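Azi13 (PDB 5HMB) is a hotdog-fold thioesterase of azinomycin biosynthesis, probably hydrolysing the thioester of an aromatic (naphthoate-type) polyketide acid. Local coordinates at residues V75-S80 with Q126-N131. Sequence-based numbering, arbitrary orientation. Where two conformers were deposited one is given.
Sequences VGVSNS and QVRLHN
A classic beta bulge, formed by V77 and S78 opposite R128, interrupts the antiparallel pairing of 75-80 with 126-131 in the curved sheet of this hotdog fold. R128 O accepts both V77 N at 2.9 Å and S78 N at 3.1 Å, while R128 N returns a bond to S78 O. The extra residue, V77, has an almost helical psi of -51°, which lets its NH and that of S78 converge on one carbonyl. On either side of the bulge the pairing is regular: V75 with H130 before it and S80 with Q126 after it each bond through both N and O. V77 CB sits 3.2 Å from R128 O, and its two methyls divide the neighbours. CG1, anti to the backbone N (chi1 169°), lies alongside R128 CD at 3.9 Å; CG2 reaches H130 CB at 3.7 Å. A branched valine suits this place because it touches both neighbours, and an alanine here would probably open a gap beside them. Arginine suits its own: its methylenes pack on V77, while NH1 is hydrogen-bonded to Q107 OE1 of the same chain and NH2 forms a salt bridge with D82 of the fourth subunit. V75 CG1 meets the H130 ring at its edge, in plane. On the buried face, N79 ND2 rests 3.8 Å from V127 CG2; asparagine suits because this amide also bonds E57 OE1 and C53 O of helix 49-68. Greasy V127 and L129 pack on that helix, strand 107-115 flanks 126-131 on its other edge, and residues 78-80 carry the sheet into the second subunit.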
# COMPACT_ATOMS: atom_id res chain seq x y z
N VAL A 75 -7.42 -16.97 -0.45
CA VAL A 75 -7.97 -16.07 -1.45
C VAL A 75 -7.22 -14.76 -1.36
O VAL A 75 -7.08 -14.19 -0.27
CB VAL A 75 -9.49 -15.84 -1.24
CG1 VAL A 75 -9.78 -15.59 0.20
CG2 VAL A 75 -9.99 -14.66 -2.07
N GLY A 76 -6.71 -14.28 -2.50
CA GLY A 76 -6.02 -13.01 -2.51
C GLY A 76 -6.92 -11.90 -2.00
O GLY A 76 -8.12 -11.86 -2.29
N VAL A 77 -6.34 -11.03 -1.19
CA VAL A 77 -7.00 -9.84 -0.67
C VAL A 77 -6.43 -8.56 -1.27
O VAL A 77 -7.18 -7.68 -1.70
CB VAL A 77 -6.93 -9.80 0.86
CG1 VAL A 77 -7.39 -8.44 1.34
CG2 VAL A 77 -7.78 -10.91 1.46
N SER A 78 -5.10 -8.40 -1.23
CA SER A 78 -4.47 -7.20 -1.77
C SER A 78 -3.00 -7.46 -2.07
O SER A 78 -2.39 -8.38 -1.52
CB SER A 78 -4.58 -6.01 -0.81
OG SER A 78 -3.79 -6.21 0.35
N ASN A 79 -2.45 -6.59 -2.90
CA ASN A 79 -1.12 -6.76 -3.47
C ASN A 79 -0.52 -5.38 -3.68
O ASN A 79 -1.04 -4.60 -4.50
CB ASN A 79 -1.21 -7.53 -4.79
CG ASN A 79 0.12 -7.71 -5.46
OD1 ASN A 79 0.93 -6.78 -5.57
ND2 ASN A 79 0.37 -8.94 -5.93
N SER A 80 0.57 -5.10 -2.98
CA SER A 80 1.27 -3.82 -3.09
C SER A 80 2.70 -4.10 -3.52
O SER A 80 3.50 -4.63 -2.74
CB SER A 80 1.24 -3.08 -1.75
OG SER A 80 1.54 -1.72 -1.93
N GLN A 126 4.16 -6.93 -1.20
CA GLN A 126 3.51 -7.48 -0.02
C GLN A 126 2.12 -7.95 -0.41
O GLN A 126 1.36 -7.19 -1.01
CB GLN A 126 3.40 -6.44 1.10
CG GLN A 126 4.66 -5.62 1.30
CD GLN A 126 5.81 -6.47 1.82
OE1 GLN A 126 5.64 -7.20 2.80
NE2 GLN A 126 6.97 -6.39 1.16
N VAL A 127 1.78 -9.19 -0.04
CA VAL A 127 0.54 -9.83 -0.47
C VAL A 127 -0.24 -10.27 0.77
O VAL A 127 0.26 -11.05 1.59
CB VAL A 127 0.81 -11.02 -1.41
CG1 VAL A 127 -0.48 -11.74 -1.73
CG2 VAL A 127 1.43 -10.53 -2.67
N ARG A 128 -1.45 -9.74 0.91
CA ARG A 128 -2.35 -10.11 1.98
C ARG A 128 -3.36 -11.09 1.40
O ARG A 128 -3.91 -10.83 0.32
CB ARG A 128 -3.07 -8.89 2.56
CG ARG A 128 -4.21 -9.27 3.59
CD ARG A 128 -4.83 -8.00 4.20
NE ARG A 128 -3.86 -7.22 4.99
CZ ARG A 128 -3.67 -7.43 6.29
NH1 ARG A 128 -4.36 -8.38 6.91
NH2 ARG A 128 -2.80 -6.69 6.97
N LEU A 129 -3.56 -12.20 2.10
CA LEU A 129 -4.48 -13.25 1.69
C LEU A 129 -5.37 -13.64 2.86
O LEU A 129 -4.99 -13.51 4.02
CB LEU A 129 -3.73 -14.48 1.19
CG LEU A 129 -2.62 -14.27 0.16
CD1 LEU A 129 -1.26 -14.53 0.79
CD2 LEU A 129 -2.83 -15.17 -1.04
N HIS A 130 -6.55 -14.14 2.54
CA HIS A 130 -7.53 -14.55 3.54
C HIS A 130 -7.56 -16.08 3.59
O HIS A 130 -7.47 -16.73 2.55
CB HIS A 130 -8.91 -13.97 3.17
CG HIS A 130 -10.02 -14.36 4.11
ND1 HIS A 130 -10.00 -14.07 5.46
CD2 HIS A 130 -11.20 -14.98 3.87
CE1 HIS A 130 -11.11 -14.52 6.01
NE2 HIS A 130 -11.85 -15.08 5.08
N ASN A 131 -7.61 -16.64 4.80
CA ASN A 131 -7.74 -18.09 4.97
C ASN A 131 -9.21 -18.45 5.05
O ASN A 131 -9.90 -18.03 5.99
CB ASN A 131 -7.05 -18.59 6.24
CG ASN A 131 -5.57 -18.29 6.27
OD1 ASN A 131 -4.89 -18.37 5.25
ND2 ASN A 131 -5.07 -17.97 7.45